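Local coordinates for protein eukaryotic peptide chain release factor GTP-binding subunit (Schizosaccharomyces pombe, PDB 1R5B) that belongs to the EF-Tu/eEF1A family of translation factors and joins a P-loop GTP-binding domain to beta-barrel domains, at residues Pro273-Ile278 with Gln443-Phe448; His183-Ile188 with Leu257-Ser262; Gly60-Phe65 with Gln237-Arg242; Leu150-Arg155 with Gly167-His172; Leu372-Ile377 with Leu450-Thr455. All blocks are in the same frame, centred on the assembly; numbering follows the deposited sequence.

Interaction 1. Residues Pro273-Ile278 with Gln443-Phe448; sequences PFIMPI and QYMGRF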
# COMPACT_ATOMS: atom_id res chain seq x y z
N PRO A 273 -3.80 12.35 -4.89
CA PRO A 273 -2.81 13.32 -5.40
C PRO A 273 -1.40 12.75 -5.41
O PRO A 273 -1.03 12.04 -4.48
CB PRO A 273 -2.90 14.48 -4.41
CG PRO A 273 -4.24 14.34 -3.74
CD PRO A 273 -4.55 12.87 -3.72
N PHE A 274 -0.62 13.06 -6.43
CA PHE A 274 0.77 12.61 -6.55
C PHE A 274 1.59 13.10 -5.35
O PHE A 274 1.48 14.26 -4.94
CB PHE A 274 1.35 13.15 -7.86
CG PHE A 274 2.81 12.79 -8.11
CD1 PHE A 274 3.20 11.47 -8.33
CD2 PHE A 274 3.78 13.78 -8.19
CE1 PHE A 274 4.54 11.15 -8.58
CE2 PHE A 274 5.12 13.46 -8.46
CZ PHE A 274 5.50 12.15 -8.65
N ILE A 275 2.37 12.19 -4.78
CA ILE A 275 3.33 12.49 -3.72
C ILE A 275 4.58 11.65 -3.93
O ILE A 275 4.49 10.44 -4.02
CB ILE A 275 2.74 12.15 -2.35
CG1 ILE A 275 1.43 12.94 -2.11
CG2 ILE A 275 3.79 12.43 -1.26
CD1 ILE A 275 0.68 12.57 -0.85
N MET A 276 5.75 12.30 -4.02
CA MET A 276 7.04 11.60 -4.16
C MET A 276 8.11 12.40 -3.45
O MET A 276 8.58 13.40 -3.98
CB MET A 276 7.45 11.43 -5.64
CG MET A 276 8.78 10.67 -5.79
SD MET A 276 9.64 10.79 -7.35
CE MET A 276 10.52 12.13 -7.12
N PRO A 277 8.51 11.97 -2.25
CA PRO A 277 9.68 12.54 -1.59
C PRO A 277 10.94 12.37 -2.44
O PRO A 277 11.11 11.32 -3.06
CB PRO A 277 9.80 11.72 -0.30
CG PRO A 277 8.42 11.14 -0.09
CD PRO A 277 7.86 10.93 -1.44
N ILE A 278 11.78 13.39 -2.48
CA ILE A 278 12.98 13.38 -3.32
C ILE A 278 14.11 12.73 -2.55
O ILE A 278 14.55 13.26 -1.55
CB ILE A 278 13.37 14.81 -3.72
CG1 ILE A 278 12.24 15.44 -4.55
CG2 ILE A 278 14.70 14.82 -4.46
CD1 ILE A 278 12.42 16.92 -4.84
N GLN A 443 1.41 6.37 5.11
CA GLN A 443 2.36 5.85 6.10
C GLN A 443 3.76 6.46 6.04
O GLN A 443 4.21 7.03 7.03
CB GLN A 443 2.44 4.33 6.00
CG GLN A 443 1.18 3.64 6.51
CD GLN A 443 1.38 2.15 6.76
OE1 GLN A 443 2.20 1.52 6.09
NE2 GLN A 443 0.63 1.59 7.72
N TYR A 444 4.45 6.36 4.90
CA TYR A 444 5.83 6.85 4.79
C TYR A 444 5.93 8.37 4.87
O TYR A 444 7.02 8.89 5.07
CB TYR A 444 6.52 6.33 3.52
CG TYR A 444 6.80 4.84 3.58
CD1 TYR A 444 5.81 3.90 3.25
CD2 TYR A 444 8.06 4.34 3.97
CE1 TYR A 444 6.05 2.52 3.31
CE2 TYR A 444 8.31 2.95 4.03
CZ TYR A 444 7.30 2.06 3.70
OH TYR A 444 7.55 0.69 3.76
N MET A 445 4.81 9.07 4.73
CA MET A 445 4.79 10.53 4.90
C MET A 445 4.56 10.95 6.36
O MET A 445 4.73 12.13 6.70
CB MET A 445 3.72 11.17 4.01
CG MET A 445 3.90 10.94 2.50
SD MET A 445 5.55 11.07 1.90
CE MET A 445 5.77 12.72 2.06
N GLY A 446 4.17 10.00 7.21
CA GLY A 446 3.97 10.26 8.63
C GLY A 446 4.85 9.46 9.58
O GLY A 446 4.67 9.56 10.78
N ARG A 447 5.81 8.70 9.07
CA ARG A 447 6.66 7.85 9.89
C ARG A 447 8.06 8.45 10.05
O ARG A 447 8.69 8.77 9.06
CB ARG A 447 6.77 6.47 9.24
CG ARG A 447 7.73 5.50 9.90
CD ARG A 447 7.43 4.03 9.61
NE ARG A 447 8.51 3.13 10.01
CZ ARG A 447 8.47 1.80 9.89
NH1 ARG A 447 7.40 1.20 9.38
NH2 ARG A 447 9.50 1.06 10.29
N PHE A 448 8.56 8.59 11.30
CA PHE A 448 9.85 9.25 11.55
C PHE A 448 10.76 8.67 12.66
O PHE A 448 10.30 8.05 13.62
CB PHE A 448 9.62 10.74 11.79
CG PHE A 448 8.73 11.06 12.94
CD1 PHE A 448 9.25 11.19 14.22
CD2 PHE A 448 7.37 11.31 12.74
CE1 PHE A 448 8.44 11.52 15.29
CE2 PHE A 448 6.55 11.65 13.81
CZ PHE A 448 7.09 11.75 15.08
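M445 lays the end of its side chain across I275 and P277, meeting each through carbon and sulfur with no polar atom involved. Its SD stands 3.5 Å from P277 CG, and M445 CE follows at 3.8 Å from the same CG, where the CG corner of the P277 ring and the thioether end of M445 point toward each other. Toward I275 the fit is different: the two chains slide past one another in opposite directions, and I275 CG2 lies 3.9 Å from both M445 SD and M445 CE. M445 is bent at both chi2 (-42°) and chi3 (-71°), and this double kink lets one side chain serve both neighbours. The contact is an interdomain one in the eEF1A-like architecture: I275 and P277 sit at the start of strand 275-283 in one beta barrel, whereas M445 lies on a short, weakly bonded helical turn leading into strand 447-451 of the C-terminal barrel. All three residues are buried. Next to M445, Y444 makes a cation-pi contact with K292 and touches E294, adding a polar flank to the same junction. P277 also packs on T390.

Interaction 2. Residues His183-Ile188 with Leu257-Ser262; sequences HLVVVI and LEYLDS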
# COMPACT_ATOMS: atom_id res chain seq x y z
N HIS A 183 -6.90 -2.46 -12.28
CA HIS A 183 -5.93 -3.54 -12.23
C HIS A 183 -6.65 -4.71 -11.57
O HIS A 183 -6.81 -4.75 -10.35
CB HIS A 183 -4.70 -3.12 -11.44
CG HIS A 183 -3.66 -4.18 -11.34
ND1 HIS A 183 -3.76 -5.22 -10.44
CD2 HIS A 183 -2.50 -4.36 -12.00
CE1 HIS A 183 -2.70 -5.99 -10.56
NE2 HIS A 183 -1.91 -5.49 -11.49
N LEU A 184 -7.11 -5.63 -12.39
CA LEU A 184 -7.96 -6.70 -11.93
C LEU A 184 -7.12 -7.90 -11.54
O LEU A 184 -6.28 -8.34 -12.31
CB LEU A 184 -8.92 -7.07 -13.06
CG LEU A 184 -10.08 -7.99 -12.75
CD1 LEU A 184 -10.97 -7.38 -11.70
CD2 LEU A 184 -10.87 -8.22 -14.02
N VAL A 185 -7.34 -8.42 -10.34
CA VAL A 185 -6.81 -9.71 -9.95
C VAL A 185 -7.86 -10.78 -10.28
O VAL A 185 -8.99 -10.70 -9.81
CB VAL A 185 -6.48 -9.75 -8.45
CG1 VAL A 185 -5.94 -11.10 -8.05
CG2 VAL A 185 -5.47 -8.65 -8.10
N VAL A 186 -7.47 -11.76 -11.09
CA VAL A 186 -8.37 -12.80 -11.55
C VAL A 186 -7.88 -14.11 -10.96
O VAL A 186 -6.79 -14.58 -11.28
CB VAL A 186 -8.37 -12.90 -13.09
CG1 VAL A 186 -9.18 -14.12 -13.56
CG2 VAL A 186 -8.92 -11.65 -13.70
N VAL A 187 -8.70 -14.70 -10.10
CA VAL A 187 -8.36 -15.93 -9.41
C VAL A 187 -9.06 -17.11 -10.11
O VAL A 187 -10.28 -17.17 -10.19
CB VAL A 187 -8.72 -15.78 -7.91
CG1 VAL A 187 -8.95 -17.08 -7.26
CG2 VAL A 187 -7.59 -15.04 -7.18
N ILE A 188 -8.26 -18.01 -10.67
CA ILE A 188 -8.79 -19.20 -11.31
C ILE A 188 -8.95 -20.27 -10.21
O ILE A 188 -7.96 -20.85 -9.77
CB ILE A 188 -7.84 -19.71 -12.43
CG1 ILE A 188 -7.54 -18.62 -13.48
CG2 ILE A 188 -8.42 -20.95 -13.11
CD1 ILE A 188 -8.71 -18.10 -14.20
N LEU A 257 -2.54 -14.50 -1.19
CA LEU A 257 -2.28 -13.57 -0.09
C LEU A 257 -0.88 -12.94 -0.18
O LEU A 257 -0.69 -11.80 0.21
CB LEU A 257 -2.45 -14.24 1.27
CG LEU A 257 -3.90 -14.62 1.65
CD1 LEU A 257 -3.91 -15.19 3.03
CD2 LEU A 257 -4.85 -13.45 1.57
N GLU A 258 0.07 -13.69 -0.71
CA GLU A 258 1.42 -13.20 -0.87
C GLU A 258 1.44 -12.05 -1.88
O GLU A 258 2.12 -11.05 -1.70
CB GLU A 258 2.30 -14.34 -1.36
CG GLU A 258 3.76 -14.00 -1.59
CD GLU A 258 4.54 -15.20 -2.09
OE1 GLU A 258 4.06 -16.35 -1.93
OE2 GLU A 258 5.64 -14.98 -2.65
N TYR A 259 0.69 -12.21 -2.96
CA TYR A 259 0.54 -11.19 -3.98
C TYR A 259 -0.25 -9.96 -3.45
O TYR A 259 0.13 -8.82 -3.70
CB TYR A 259 -0.16 -11.77 -5.21
CG TYR A 259 -0.37 -10.73 -6.26
CD1 TYR A 259 0.69 -10.35 -7.09
CD2 TYR A 259 -1.58 -10.08 -6.39
CE1 TYR A 259 0.52 -9.36 -8.04
CE2 TYR A 259 -1.75 -9.08 -7.34
CZ TYR A 259 -0.70 -8.73 -8.15
OH TYR A 259 -0.86 -7.75 -9.09
N LEU A 260 -1.35 -10.21 -2.74
CA LEU A 260 -2.15 -9.13 -2.14
C LEU A 260 -1.32 -8.29 -1.16
O LEU A 260 -1.51 -7.08 -1.04
CB LEU A 260 -3.35 -9.72 -1.40
CG LEU A 260 -4.77 -9.69 -1.99
CD1 LEU A 260 -4.77 -9.68 -3.49
CD2 LEU A 260 -5.60 -10.86 -1.44
N ASP A 261 -0.37 -8.93 -0.49
CA ASP A 261 0.44 -8.27 0.51
C ASP A 261 1.39 -7.22 -0.06
O ASP A 261 1.53 -6.16 0.51
CB ASP A 261 1.24 -9.30 1.32
CG ASP A 261 1.95 -8.68 2.49
OD1 ASP A 261 1.26 -8.20 3.41
OD2 ASP A 261 3.19 -8.62 2.59
N SER A 262 2.07 -7.54 -1.16
CA SER A 262 3.10 -6.65 -1.71
C SER A 262 2.65 -5.90 -2.98
O SER A 262 3.40 -5.10 -3.52
CB SER A 262 4.37 -7.46 -2.00
OG SER A 262 4.07 -8.55 -2.86
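Y259 reaches from helix 256-262 to V185 of strand 184-189 and to H183 just before it, packing helix 256-262 against the central, largely parallel sheet of the P-loop GTP-binding domain. H183 and Y259 approach from opposite directions and meet edge to edge: H183 CE1 lies 2.9 Å from Y259 OH, close to the plane of both rings, a tight approach whose exact value is doubtful. H183 NE2 is farther from the Y259 OH, at 3.5 Å, and its angle is too poor for a hydrogen bond. V185 and Y259 instead slide past each other, V185 CG2 coming to 3.8 Å from Y259 CE2 near the plane of the phenol. Both aromatic side chains have CG anti to the backbone N (chi1 180° for H183, 178° for Y259), which extends each of them toward the other segment.

Farther out, the H183 ring meets that of H265 with the two planes about 20° apart, while M263 touches both H183 and V185. K227 and M229 of the edge strand 226-230 pack on Y259. The helix is also tied to the hairpin of strands 115-117 and 121-125, at the other edge of the sheet: R121 NH1 bonds to L260 O, and D261 OD1 is gripped twice, by H120 N and by T118 OG1.

Interaction 3. Residues Gly60-Phe65 with Gln237-Arg242; sequences GGNILF and QNVKDR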
# COMPACT_ATOMS: atom_id res chain seq x y z
N GLY A 60 -13.35 -16.22 0.45
CA GLY A 60 -13.29 -15.23 1.52
C GLY A 60 -13.32 -15.90 2.89
O GLY A 60 -12.61 -15.49 3.81
N GLY A 61 -14.13 -16.94 3.00
CA GLY A 61 -14.21 -17.70 4.23
C GLY A 61 -12.91 -18.43 4.53
O GLY A 61 -12.46 -18.47 5.67
N ASN A 62 -12.32 -19.01 3.50
CA ASN A 62 -11.09 -19.77 3.65
C ASN A 62 -9.89 -18.85 3.95
O ASN A 62 -8.95 -19.24 4.64
CB ASN A 62 -10.87 -20.61 2.39
CG ASN A 62 -9.72 -21.60 2.52
OD1 ASN A 62 -9.82 -22.63 3.21
ND2 ASN A 62 -8.62 -21.28 1.85
N ILE A 63 -9.96 -17.62 3.46
CA ILE A 63 -8.94 -16.62 3.77
C ILE A 63 -9.08 -16.27 5.24
O ILE A 63 -8.10 -16.27 5.95
CB ILE A 63 -9.05 -15.38 2.87
CG1 ILE A 63 -8.50 -15.69 1.49
CG2 ILE A 63 -8.27 -14.21 3.46
CD1 ILE A 63 -8.79 -14.63 0.47
N LEU A 64 -10.30 -16.04 5.71
CA LEU A 64 -10.51 -15.71 7.10
C LEU A 64 -10.01 -16.81 8.00
O LEU A 64 -9.48 -16.53 9.08
CB LEU A 64 -12.00 -15.44 7.39
CG LEU A 64 -12.52 -14.14 6.75
CD1 LEU A 64 -14.03 -14.06 6.81
CD2 LEU A 64 -11.88 -12.92 7.41
N PHE A 65 -10.14 -18.05 7.55
CA PHE A 65 -9.77 -19.20 8.37
C PHE A 65 -8.25 -19.37 8.43
O PHE A 65 -7.69 -19.50 9.51
CB PHE A 65 -10.41 -20.48 7.83
CG PHE A 65 -9.89 -21.74 8.48
CD1 PHE A 65 -9.89 -21.87 9.87
CD2 PHE A 65 -9.41 -22.79 7.71
CE1 PHE A 65 -9.42 -23.03 10.47
CE2 PHE A 65 -8.95 -23.96 8.31
CZ PHE A 65 -8.94 -24.07 9.69
N GLN A 237 -5.21 -24.39 -1.26
CA GLN A 237 -3.96 -24.45 -1.97
C GLN A 237 -3.72 -23.16 -2.77
O GLN A 237 -4.57 -22.72 -3.55
CB GLN A 237 -3.91 -25.67 -2.88
CG GLN A 237 -3.67 -26.95 -2.12
CD GLN A 237 -4.02 -28.19 -2.91
OE1 GLN A 237 -4.86 -28.15 -3.83
NE2 GLN A 237 -3.37 -29.31 -2.57
N ASN A 238 -2.56 -22.56 -2.54
CA ASN A 238 -2.14 -21.32 -3.17
C ASN A 238 -2.92 -20.09 -2.72
O ASN A 238 -2.87 -19.07 -3.39
CB ASN A 238 -2.14 -21.42 -4.70
CG ASN A 238 -1.08 -20.54 -5.35
OD1 ASN A 238 0.10 -20.63 -5.01
ND2 ASN A 238 -1.50 -19.70 -6.28
N VAL A 239 -3.63 -20.18 -1.60
CA VAL A 239 -4.34 -19.02 -1.06
C VAL A 239 -3.39 -18.30 -0.13
O VAL A 239 -3.06 -17.15 -0.40
CB VAL A 239 -5.75 -19.34 -0.43
CG1 VAL A 239 -5.65 -20.23 0.72
CG2 VAL A 239 -6.45 -18.08 0.04
N LYS A 240 -2.92 -18.97 0.92
CA LYS A 240 -1.96 -18.39 1.86
C LYS A 240 -0.55 -18.88 1.54
O LYS A 240 0.36 -18.09 1.35
CB LYS A 240 -2.30 -18.75 3.31
CG LYS A 240 -1.47 -17.95 4.33
CD LYS A 240 -1.36 -18.63 5.66
CE LYS A 240 -0.57 -17.75 6.64
NZ LYS A 240 -0.12 -18.52 7.84
N ASP A 241 -0.37 -20.20 1.53
CA ASP A 241 0.93 -20.78 1.19
C ASP A 241 0.93 -21.09 -0.30
O ASP A 241 -0.12 -21.29 -0.88
CB ASP A 241 1.17 -22.06 1.99
CG ASP A 241 1.09 -21.85 3.50
OD1 ASP A 241 0.71 -22.80 4.21
OD2 ASP A 241 1.39 -20.78 4.07
N ARG A 242 2.11 -21.11 -0.92
CA ARG A 242 2.19 -21.52 -2.32
C ARG A 242 1.79 -22.98 -2.45
O ARG A 242 2.02 -23.77 -1.53
CB ARG A 242 3.62 -21.39 -2.85
CG ARG A 242 4.12 -19.98 -3.05
CD ARG A 242 5.62 -19.95 -3.37
NE ARG A 242 5.97 -18.90 -4.32
CZ ARG A 242 6.60 -17.77 -4.01
NH1 ARG A 242 6.99 -17.52 -2.76
NH2 ARG A 242 6.86 -16.88 -4.96
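V239 turns CG1 into the position between its backbone N and carbonyl carbon (chi1 63°), leaving CG2 anti to the N, so its two methyls meet different residues of helix 56-66. N62, with CG anti to its own N (chi1 -172°), swings its amide across V239, and N62 ND2 comes to 3.3 Å from V239 CG1. The other methyl lies against I63: V239 CG2 is 3.5 Å from I63 CG1 and 4.2 Å from I63 CD1. Both neighbours run obliquely past the valine, and all three residues are buried. One branched side chain thus faces an amide on one methyl and a hydrocarbon chain on the other.

The loop bearing V239 is itself anchored, as N238 ND2 bonds to P230 O at the end of strand 226-230. I63 continues the apolar surface onto L257 and F116. Helix 56-66 follows a sequence and strand-loop-helix geometry consistent with a P-loop, and the arrangement packs that helix against a loop beyond the last sheet strand of this P-loop GTP-binding domain.

Interaction 4. Residues Leu150-Arg155 with Gly167-His172; sequences LVISAR and GQTREH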
# COMPACT_ATOMS: atom_id res chain seq x y z
N LEU A 150 -11.66 -10.97 -9.27
CA LEU A 150 -12.68 -11.70 -10.02
C LEU A 150 -12.39 -13.19 -9.86
O LEU A 150 -11.32 -13.65 -10.24
CB LEU A 150 -12.67 -11.29 -11.49
CG LEU A 150 -13.59 -12.03 -12.46
CD1 LEU A 150 -15.04 -11.81 -12.10
CD2 LEU A 150 -13.33 -11.57 -13.89
N VAL A 151 -13.32 -13.94 -9.26
CA VAL A 151 -13.14 -15.38 -9.02
C VAL A 151 -13.85 -16.17 -10.10
O VAL A 151 -15.06 -16.04 -10.27
CB VAL A 151 -13.65 -15.79 -7.64
CG1 VAL A 151 -13.20 -17.20 -7.30
CG2 VAL A 151 -13.14 -14.81 -6.57
N ILE A 152 -13.08 -16.97 -10.83
CA ILE A 152 -13.60 -17.76 -11.95
C ILE A 152 -13.41 -19.25 -11.67
O ILE A 152 -12.37 -19.66 -11.18
CB ILE A 152 -12.87 -17.38 -13.26
CG1 ILE A 152 -13.11 -15.90 -13.61
CG2 ILE A 152 -13.33 -18.27 -14.41
CD1 ILE A 152 -14.52 -15.56 -14.08
N SER A 153 -14.42 -20.06 -11.99
CA SER A 153 -14.31 -21.50 -11.85
C SER A 153 -13.57 -22.08 -13.05
O SER A 153 -13.88 -21.75 -14.20
CB SER A 153 -15.69 -22.15 -11.77
OG SER A 153 -15.57 -23.56 -11.86
N ALA A 154 -12.63 -22.98 -12.77
CA ALA A 154 -11.86 -23.66 -13.80
C ALA A 154 -12.49 -24.99 -14.20
O ALA A 154 -12.08 -25.59 -15.18
CB ALA A 154 -10.44 -23.89 -13.33
N ARG A 155 -13.48 -25.45 -13.45
CA ARG A 155 -14.20 -26.69 -13.77
C ARG A 155 -14.73 -26.68 -15.21
O ARG A 155 -15.26 -25.68 -15.67
CB ARG A 155 -15.36 -26.89 -12.80
CG ARG A 155 -16.14 -28.21 -12.97
CD ARG A 155 -17.59 -28.14 -12.52
NE ARG A 155 -17.71 -27.66 -11.14
CZ ARG A 155 -18.35 -28.27 -10.14
NH1 ARG A 155 -18.98 -29.44 -10.33
NH2 ARG A 155 -18.37 -27.70 -8.94
N GLY A 167 -24.67 -16.61 -19.24
CA GLY A 167 -23.57 -16.36 -18.32
C GLY A 167 -23.48 -14.97 -17.70
O GLY A 167 -24.09 -14.02 -18.18
N GLN A 168 -22.70 -14.86 -16.63
CA GLN A 168 -22.60 -13.60 -15.89
C GLN A 168 -21.24 -12.93 -16.00
O GLN A 168 -21.08 -11.81 -15.56
CB GLN A 168 -22.95 -13.82 -14.42
CG GLN A 168 -24.45 -13.71 -14.14
CD GLN A 168 -24.83 -14.08 -12.72
OE1 GLN A 168 -24.01 -14.01 -11.80
NE2 GLN A 168 -26.08 -14.46 -12.53
N THR A 169 -20.27 -13.60 -16.60
CA THR A 169 -18.89 -13.11 -16.60
C THR A 169 -18.72 -11.75 -17.28
O THR A 169 -17.86 -10.97 -16.87
CB THR A 169 -17.97 -14.16 -17.25
OG1 THR A 169 -18.00 -15.35 -16.48
CG2 THR A 169 -16.50 -13.71 -17.22
N ARG A 170 -19.52 -11.47 -18.30
CA ARG A 170 -19.50 -10.16 -18.95
C ARG A 170 -19.91 -9.11 -17.92
O ARG A 170 -19.19 -8.14 -17.69
CB ARG A 170 -20.46 -10.12 -20.13
CG ARG A 170 -20.66 -8.72 -20.69
CD ARG A 170 -21.17 -8.69 -22.11
NE ARG A 170 -20.66 -7.52 -22.83
CZ ARG A 170 -20.50 -7.45 -24.16
NH1 ARG A 170 -20.80 -8.49 -24.95
NH2 ARG A 170 -20.03 -6.33 -24.71
N GLU A 171 -21.06 -9.33 -17.31
CA GLU A 171 -21.59 -8.43 -16.29
C GLU A 171 -20.60 -8.27 -15.12
O GLU A 171 -20.49 -7.19 -14.55
CB GLU A 171 -22.95 -8.94 -15.83
CG GLU A 171 -23.48 -8.32 -14.55
CD GLU A 171 -24.87 -8.83 -14.21
OE1 GLU A 171 -25.80 -8.60 -15.02
OE2 GLU A 171 -25.02 -9.47 -13.13
N HIS A 172 -19.87 -9.33 -14.79
CA HIS A 172 -18.89 -9.27 -13.72
C HIS A 172 -17.71 -8.39 -14.06
O HIS A 172 -17.22 -7.65 -13.20
CB HIS A 172 -18.42 -10.67 -13.35
CG HIS A 172 -19.47 -11.48 -12.64
ND1 HIS A 172 -19.31 -12.81 -12.34
CD2 HIS A 172 -20.69 -11.13 -12.18
CE1 HIS A 172 -20.39 -13.25 -11.72
NE2 HIS A 172 -21.25 -12.25 -11.62
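Helix 169-178 passes over strand 147-153 so that L150 lies beneath H172, with CA atoms 7.6 Å apart, and I152 beneath T169, with CA atoms 8.4 Å apart. In each pair the side chains cross at about a right angle. L150 CD1 touches H172 CB at 3.8 Å, and the same methyl stands obliquely to the imidazole. I152 holds CG1 anti to its carbonyl carbon (chi1 -62°), and a further bend at chi2 (-71°) brings CD1 to 4.1 Å from T169 CG2. Strand, helix and the following strand 184-189 form a beta-alpha-beta crossover of the P-loop NTPase fold, the two strands being parallel neighbours. Just before the helix, Q168 O lies 3.3 Å above one face of the H172 ring, offset toward its rim, and H172 NE2 gives a weak hydrogen bond to Q168 OE1. H172 also touches residues of the probable P-loop. Where the strand ends, S153 OG accepts from R155 N at 3.2 Å, an ST turn, and S153 OG is also hydrogen-bonded to E158 OE2.

Interaction 5. Residues Leu372-Ile377 with Leu450-Thr455; sequences LELPSI and LRDQGT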
# COMPACT_ATOMS: atom_id res chain seq x y z
N LEU A 372 14.54 5.47 23.00
CA LEU A 372 15.30 4.24 22.72
C LEU A 372 16.54 3.97 23.60
O LEU A 372 16.78 2.80 23.93
CB LEU A 372 15.70 4.18 21.23
CG LEU A 372 14.79 3.35 20.31
CD1 LEU A 372 14.92 3.76 18.86
CD2 LEU A 372 15.07 1.86 20.48
N GLU A 373 17.32 4.99 23.99
CA GLU A 373 18.61 4.71 24.67
C GLU A 373 19.22 5.73 25.67
O GLU A 373 19.26 5.44 26.87
CB GLU A 373 19.67 4.33 23.62
CG GLU A 373 19.65 5.16 22.34
CD GLU A 373 21.04 5.48 21.82
OE1 GLU A 373 21.21 6.57 21.22
OE2 GLU A 373 21.96 4.65 22.00
N LEU A 374 19.73 6.87 25.18
CA LEU A 374 20.59 7.78 25.99
C LEU A 374 19.94 8.91 26.83
O LEU A 374 20.42 9.19 27.94
CB LEU A 374 21.74 8.35 25.12
CG LEU A 374 21.97 9.87 24.96
CD1 LEU A 374 22.71 10.49 26.16
CD2 LEU A 374 22.73 10.16 23.66
N PRO A 375 18.87 9.55 26.33
CA PRO A 375 18.32 10.81 26.88
C PRO A 375 18.33 11.11 28.42
O PRO A 375 19.39 11.41 28.98
CB PRO A 375 16.88 10.81 26.31
CG PRO A 375 17.04 10.22 24.98
CD PRO A 375 18.09 9.13 25.15
N SER A 376 17.15 11.07 29.05
CA SER A 376 16.91 11.70 30.35
C SER A 376 16.94 13.23 30.21
O SER A 376 17.61 13.92 30.98
CB SER A 376 17.91 11.21 31.40
OG SER A 376 17.31 11.13 32.67
N ILE A 377 16.20 13.76 29.22
CA ILE A 377 16.30 15.18 28.84
C ILE A 377 14.95 15.96 28.77
O ILE A 377 13.90 15.41 28.40
CB ILE A 377 17.11 15.34 27.50
CG1 ILE A 377 18.46 14.60 27.56
CG2 ILE A 377 17.36 16.83 27.17
CD1 ILE A 377 19.49 15.20 28.54
N LEU A 450 14.28 9.79 15.20
CA LEU A 450 15.07 10.89 15.77
C LEU A 450 16.53 10.48 15.99
O LEU A 450 16.80 9.35 16.38
CB LEU A 450 14.44 11.37 17.09
CG LEU A 450 13.23 12.31 16.94
CD1 LEU A 450 12.32 11.94 15.78
CD2 LEU A 450 12.43 12.35 18.21
N ARG A 451 17.45 11.41 15.73
CA ARG A 451 18.89 11.16 15.82
C ARG A 451 19.56 12.24 16.68
O ARG A 451 19.40 13.43 16.41
CB ARG A 451 19.51 11.12 14.42
CG ARG A 451 19.47 9.76 13.75
CD ARG A 451 20.80 9.29 13.17
NE ARG A 451 21.01 7.84 13.34
CZ ARG A 451 21.97 7.14 12.75
NH1 ARG A 451 22.84 7.72 11.92
NH2 ARG A 451 22.07 5.83 12.98
N ASP A 452 20.33 11.82 17.69
CA ASP A 452 20.92 12.76 18.64
C ASP A 452 22.42 12.96 18.38
O ASP A 452 23.26 12.70 19.25
CB ASP A 452 20.65 12.31 20.08
CG ASP A 452 20.34 13.47 21.00
OD1 ASP A 452 21.14 13.73 21.93
OD2 ASP A 452 19.31 14.18 20.87
N GLN A 453 22.72 13.43 17.18
CA GLN A 453 24.10 13.70 16.75
C GLN A 453 24.95 12.45 16.94
O GLN A 453 26.01 12.48 17.57
CB GLN A 453 24.69 14.91 17.49
CG GLN A 453 23.84 16.21 17.42
CD GLN A 453 22.91 16.30 16.19
OE1 GLN A 453 23.38 16.33 15.05
NE2 GLN A 453 21.60 16.36 16.44
N GLY A 454 24.46 11.35 16.37
CA GLY A 454 25.12 10.06 16.48
C GLY A 454 24.27 8.91 15.99
O GLY A 454 24.14 8.68 14.79
N THR A 455 23.64 8.21 16.94
CA THR A 455 23.13 6.86 16.71
C THR A 455 21.72 6.63 17.30
O THR A 455 21.58 5.92 18.30
CB THR A 455 24.17 5.81 17.29
OG1 THR A 455 23.50 4.63 17.76
CG2 THR A 455 24.89 6.35 18.53
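E373 and L374 both set out toward the turn 452-455, but they meet different kinds of group there. The E373 chain, bent at chi2 (141°), brings its carboxylate up to a backbone carbonyl: E373 OE1 is 3.0 Å from T455 O, and E373 OE2 is farther from that oxygen at 3.9 Å. Both are acceptors, so no hydrogen bond forms with T455 O, and the exact placing of this carboxylate is doubtful. L374 brings CD2 to a loose 4.3 Å from D452 OD1. Neither pair supplies a directional bond, and the contact lies at the surface.

Strand 457-466 links the two loops: E373 and D452 both touch V457, and L372 shares a backbone hydrogen bond with that residue. On the turn itself, G454 O sits 3.2 Å above one face of the R451 guanidinium, whose NH1 forms a salt bridge with E29. The arrangement sets the hairpin loop between strands 447-451 and 457-466 beside the loop leaving strand 364-371, at one end of the C-terminal, eEF1A-like antiparallel barrel.

Overall arrangement
Interactions 2, 3 and 4 belong to the GTP-binding domain and are knit together: strands 147-153 and 184-189 are hydrogen-bonded neighbours in one sheet, joining interactions 4 and 2, while L257 N bonds to V239 O and E258 pairs with R242 between interactions 2 and 3. Interactions 3 and 4 do not touch, their nearest atoms being about 7 Å apart. Interaction 1 lies at a buried junction of two barrels and shares strand 447-451 with interaction 5, whose centre is about 24 Å away. Interactions 1, 3 and 4 are buried and mainly apolar; interaction 2 is partly buried and brings in aromatic edges; interaction 5, at the surface, is sparse and holds no hydrogen bond between its segments.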